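Local coordinates for fibronectin-binding protein BBK32 (Borrelia burgdorferi, PDB 6N1L), which binds fibronectin and, through the helical domain described here, binds the protease C1r and inhibits the classical pathway of complement, at residues V20-I24 / L140-Q144; T26-I30 / N72-L76. All blocks are in the same frame, centred on the assembly; numbering follows the deposited sequence.

Contact 1 (V20-I24 / L140-Q144); sequences VDSAI and LKEVQ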
loop_
_atom_site.group_PDB
_atom_site.type_symbol
_atom_site.label_atom_id
_atom_site.label_comp_id
_atom_site.label_asym_id
_atom_site.label_seq_id
_atom_site.Cartn_x
_atom_site.Cartn_y
_atom_site.Cartn_z
ATOM N N VAL A 20 11.523 0.667 -4.073
ATOM C CA VAL A 20 10.529 -0.363 -4.357
ATOM C C VAL A 20 10.343 -1.268 -3.141
ATOM O O VAL A 20 9.209 -1.608 -2.762
ATOM C CB VAL A 20 10.930 -1.157 -5.613
ATOM C CG1 VAL A 20 10.018 -2.356 -5.798
ATOM C CG2 VAL A 20 10.867 -0.249 -6.838
ATOM N N ASP A 21 11.445 -1.649 -2.493
ATOM C CA ASP A 21 11.343 -2.456 -1.277
ATOM C C ASP A 21 10.546 -1.735 -0.205
ATOM O O ASP A 21 9.707 -2.342 0.474
ATOM C CB ASP A 21 12.736 -2.795 -0.742
ATOM C CG ASP A 21 13.290 -4.095 -1.304
ATOM O OD1 ASP A 21 12.575 -4.782 -2.073
ATOM O OD2 ASP A 21 14.455 -4.424 -0.978
ATOM N N SER A 22 10.798 -0.435 -0.028
ATOM C CA SER A 22 10.039 0.342 0.943
ATOM C C SER A 22 8.571 0.425 0.559
ATOM O O SER A 22 7.699 0.438 1.431
ATOM C CB SER A 22 10.625 1.742 1.076
ATOM O OG SER A 22 11.996 1.686 1.440
ATOM N N ALA A 23 8.273 0.508 -0.737
ATOM C CA ALA A 23 6.873 0.548 -1.154
ATOM C C ALA A 23 6.188 -0.775 -0.855
ATOM O O ALA A 23 5.023 -0.796 -0.420
ATOM C CB ALA A 23 6.776 0.880 -2.648
ATOM N N ILE A 24 6.902 -1.883 -1.057
ATOM C CA ILE A 24 6.360 -3.204 -0.765
ATOM C C ILE A 24 6.034 -3.309 0.717
ATOM O O ILE A 24 4.945 -3.758 1.105
ATOM C CB ILE A 24 7.346 -4.300 -1.203
ATOM C CG1 ILE A 24 7.435 -4.362 -2.731
ATOM C CG2 ILE A 24 6.927 -5.668 -0.651
ATOM C CD1 ILE A 24 8.465 -5.370 -3.240
ATOM N N LEU A 140 5.236 -5.073 -7.947
ATOM C CA LEU A 140 6.490 -4.514 -7.457
ATOM C C LEU A 140 7.536 -5.597 -7.221
ATOM O O LEU A 140 8.733 -5.352 -7.413
ATOM C CB LEU A 140 6.252 -3.724 -6.166
ATOM C CG LEU A 140 5.423 -2.445 -6.334
ATOM C CD1 LEU A 140 5.072 -1.861 -4.964
ATOM C CD2 LEU A 140 6.170 -1.407 -7.181
ATOM N N LYS A 141 7.108 -6.789 -6.802
ATOM C CA LYS A 141 8.043 -7.899 -6.651
ATOM C C LYS A 141 8.622 -8.314 -8.001
ATOM O O LYS A 141 9.805 -8.660 -8.095
ATOM C CB LYS A 141 7.347 -9.080 -5.969
ATOM C CG LYS A 141 7.179 -8.902 -4.462
ATOM C CD LYS A 141 6.178 -9.906 -3.891
ATOM C CE LYS A 141 5.858 -9.611 -2.437
ATOM N NZ LYS A 141 7.003 -9.919 -1.532
ATOM N N GLU A 142 7.796 -8.291 -9.051
ATOM C CA GLU A 142 8.300 -8.521 -10.404
ATOM C C GLU A 142 9.347 -7.484 -10.789
ATOM O O GLU A 142 10.384 -7.823 -11.376
ATOM C CB GLU A 142 7.147 -8.499 -11.399
ATOM C CG GLU A 142 6.470 -9.842 -11.564
ATOM C CD GLU A 142 4.974 -9.735 -11.780
ATOM O OE1 GLU A 142 4.531 -8.871 -12.574
ATOM O OE2 GLU A 142 4.235 -10.528 -11.152
ATOM N N VAL A 143 9.083 -6.209 -10.481
ATOM C CA VAL A 143 10.035 -5.143 -10.785
ATOM C C VAL A 143 11.387 -5.451 -10.165
ATOM O O VAL A 143 12.435 -5.311 -10.811
ATOM C CB VAL A 143 9.489 -3.785 -10.302
ATOM C CG1 VAL A 143 10.622 -2.777 -10.146
ATOM C CG2 VAL A 143 8.412 -3.273 -11.245
ATOM N N GLN A 144 11.384 -5.886 -8.903
ATOM C CA GLN A 144 12.633 -6.208 -8.226
ATOM C C GLN A 144 13.401 -7.299 -8.954
ATOM O O GLN A 144 14.634 -7.246 -9.021
ATOM C CB GLN A 144 12.353 -6.618 -6.781
ATOM C CG GLN A 144 11.884 -5.474 -5.891
ATOM C CD GLN A 144 12.986 -4.462 -5.583
ATOM O OE1 GLN A 144 13.680 -3.973 -6.483
ATOM N NE2 GLN A 144 13.149 -4.141 -4.309
#
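L140 opens the interface at the point where the two backbones come nearest, its CA 6.6 Å from that of V20. Its side chain lies in the space between V20, A23 and I24: CB rests 3.7 Å from I24 CG1 and 4.0 Å from V20 CG1, while CD1 reaches A23 CB at 4.0 Å. The small alanine lets the leucine come close to helix 9-44. V20 CG1 also packs against the carbonyl, 3.6 Å from L140 O. K141 leaves its helix sideways and lays its aliphatic part along the outer side of the seam, with CG 4.0 Å from I24 CD1. Helices 9-44 and 122-147 are the first and last of the four long helices that form the bundle of this domain; here their local axes run antiparallel at 155° and approach to 9.9 Å, so the first and last helices of the chain lie side by side. Towards the interior, V20 and L140 also touch L102 of helix 93-117, and A23 meets L76 and I80 of helix 66-87. V143, one turn after L140, adds a looser apolar contact on that inner side, CG1 to V20 CG2 at 4.2 Å. Q144 is the polar member: its CG sits 3.6 Å from V20 CG1, and NE2 donates a hydrogen bond to D21 OD1 that is very short at 2.4 Å, with an N-H...O angle of 138°. The CA-to-CB bond of D21 points away overall, yet the carboxylate lies close enough to meet the amide, whose NE2 also bonds to the carbonyl of K17.

Contact 2 (T26-I30 / N72-L76); sequences TITKI and NFKTL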
loop_
_atom_site.group_PDB
_atom_site.type_symbol
_atom_site.label_atom_id
_atom_site.label_comp_id
_atom_site.label_asym_id
_atom_site.label_seq_id
_atom_site.Cartn_x
_atom_site.Cartn_y
_atom_site.Cartn_z
ATOM N N THR A 26 5.370 -0.870 2.735
ATOM C CA THR A 26 4.249 0.006 3.042
ATOM C C THR A 26 2.922 -0.654 2.687
ATOM O O THR A 26 1.952 -0.544 3.443
ATOM C CB THR A 26 4.402 1.340 2.316
ATOM O OG1 THR A 26 5.690 1.906 2.628
ATOM C CG2 THR A 26 3.309 2.310 2.708
ATOM N N ILE A 27 2.850 -1.314 1.528
ATOM C CA ILE A 27 1.636 -2.051 1.188
ATOM C C ILE A 27 1.342 -3.103 2.246
ATOM O O ILE A 27 0.199 -3.266 2.674
ATOM C CB ILE A 27 1.756 -2.677 -0.212
ATOM C CG1 ILE A 27 1.752 -1.552 -1.243
ATOM C CG2 ILE A 27 0.583 -3.648 -0.431
ATOM C CD1 ILE A 27 1.980 -2.013 -2.703
ATOM N N THR A 28 2.366 -3.834 2.689
ATOM C CA THR A 28 2.127 -4.858 3.700
ATOM C C THR A 28 1.593 -4.226 4.979
ATOM O O THR A 28 0.677 -4.767 5.613
ATOM C CB THR A 28 3.410 -5.653 3.965
ATOM O OG1 THR A 28 3.865 -6.257 2.741
ATOM C CG2 THR A 28 3.174 -6.750 4.982
ATOM N N LYS A 29 2.112 -3.046 5.335
ATOM C CA LYS A 29 1.618 -2.325 6.509
ATOM C C LYS A 29 0.143 -1.962 6.358
ATOM O O LYS A 29 -0.648 -2.128 7.301
ATOM C CB LYS A 29 2.459 -1.070 6.733
ATOM C CG LYS A 29 2.064 -0.260 7.960
ATOM C CD LYS A 29 2.823 1.061 7.978
ATOM C CE LYS A 29 2.464 1.893 9.202
ATOM N NZ LYS A 29 3.122 3.232 9.161
ATOM N N ILE A 30 -0.251 -1.482 5.171
ATOM C CA ILE A 30 -1.646 -1.138 4.929
ATOM C C ILE A 30 -2.520 -2.386 5.018
ATOM O O ILE A 30 -3.601 -2.360 5.616
ATOM C CB ILE A 30 -1.815 -0.442 3.567
ATOM C CG1 ILE A 30 -1.115 0.921 3.544
ATOM C CG2 ILE A 30 -3.288 -0.229 3.272
ATOM C CD1 ILE A 30 -0.927 1.502 2.101
ATOM N N ASN A 72 -0.365 6.502 5.019
ATOM C CA ASN A 72 0.291 5.339 4.433
ATOM C C ASN A 72 0.245 5.382 2.905
ATOM O O ASN A 72 1.201 4.964 2.240
ATOM C CB ASN A 72 -0.353 4.056 4.957
ATOM C CG ASN A 72 0.025 3.755 6.400
ATOM O OD1 ASN A 72 1.011 4.279 6.918
ATOM N ND2 ASN A 72 -0.757 2.904 7.049
ATOM N N PHE A 73 -0.853 5.876 2.323
ATOM C CA PHE A 73 -0.890 5.951 0.858
ATOM C C PHE A 73 0.032 7.046 0.336
ATOM O O PHE A 73 0.649 6.889 -0.724
ATOM C CB PHE A 73 -2.314 6.150 0.344
ATOM C CG PHE A 73 -2.949 4.872 -0.138
ATOM C CD1 PHE A 73 -3.609 4.039 0.749
ATOM C CD2 PHE A 73 -2.838 4.475 -1.463
ATOM C CE1 PHE A 73 -4.170 2.833 0.314
ATOM C CE2 PHE A 73 -3.386 3.284 -1.899
ATOM C CZ PHE A 73 -4.066 2.461 -1.014
ATOM N N LYS A 74 0.159 8.156 1.060
ATOM C CA LYS A 74 1.128 9.162 0.620
ATOM C C LYS A 74 2.547 8.632 0.720
ATOM O O LYS A 74 3.371 8.887 -0.171
ATOM C CB LYS A 74 0.962 10.460 1.411
ATOM C CG LYS A 74 -0.185 11.322 0.877
ATOM C CD LYS A 74 -0.227 11.312 -0.666
ATOM C CE LYS A 74 -1.329 12.217 -1.224
ATOM N NZ LYS A 74 -1.327 12.322 -2.729
ATOM N N THR A 75 2.855 7.878 1.780
ATOM C CA THR A 75 4.161 7.238 1.887
ATOM C C THR A 75 4.398 6.300 0.702
ATOM O O THR A 75 5.462 6.324 0.071
ATOM C CB THR A 75 4.271 6.468 3.200
ATOM O OG1 THR A 75 4.215 7.377 4.314
ATOM C CG2 THR A 75 5.558 5.674 3.252
ATOM N N LEU A 76 3.390 5.485 0.375
ATOM C CA LEU A 76 3.503 4.576 -0.769
ATOM C C LEU A 76 3.729 5.342 -2.072
ATOM O O LEU A 76 4.625 4.999 -2.855
ATOM C CB LEU A 76 2.247 3.706 -0.860
ATOM C CG LEU A 76 2.093 2.806 -2.095
ATOM C CD1 LEU A 76 3.260 1.839 -2.219
ATOM C CD2 LEU A 76 0.789 2.028 -1.964
#
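T26 and I30, one helical turn apart on helix 9-44, are the two main bumps of this interface, and each fills a hollow on helix 66-87. The methyl of T26 enters the hollow outlined by N72, T75, L76 and, just beyond the segment, Y79: CG2 lies 3.4 Å from N72 O and 3.9 Å from L76 N, so this small knob reaches the opposing backbone, and T26 CA comes within 6.0 Å of L76 CA. T26 OG1 is 3.8 Å from T75 CG2 and spends its hydrogen bond on S22 O of its own helix. The larger I30 drops between N72, F73 and L76, with L69 closing the far corner. Hollows made by residues i, i+3, i+4 and i+7 define knobs-into-holes packing, which here joins two neighbours of a four-helix bundle whose local axes run nearly antiparallel, at 163° and 9.7 Å. I30 CG1 presses on N72 CB at 3.5 Å; its CD1 reaches F73 CD1 at 3.9 Å and L76 CD2, more loosely, at 4.4 Å. The same methyl carbon makes an off-centre CH-pi contact, 4.3 Å from the F73 ring centroid. F73 leaves its backbone pointing away from helix 9-44, but the ring comes back to meet I30 CD1 and packs in the bundle interior, against I113 of helix 93-117 and I133 of helix 122-147. I27 closes the seam on that inner side, CG1 to L76 CD2 at 3.8 Å. At the outer rim the extended K29 reaches the amide of N72, its NZ giving OD1 a weak hydrogen bond at 3.3 Å.

Both contacts use helix 9-44, which pairs with helix 122-147 in contact 1 and with helix 66-87 in contact 2; along the chain, contact 2 is nested within the span closed by contact 1. Their centres lie 12 Å apart, contact 2 about 4 Å from the centre of the chain and contact 1 about 11 Å from it. They meet directly through packing: A23 O is 3.6 Å from L76 CD1, and L140 CD1 is 3.8 Å from I27 CD1, so the two contacts are continuous, and helix 93-117 completes the interior they share. The assembly is a single chain without C1r, and these coordinates tie neither contact to the inhibitor's binding surface.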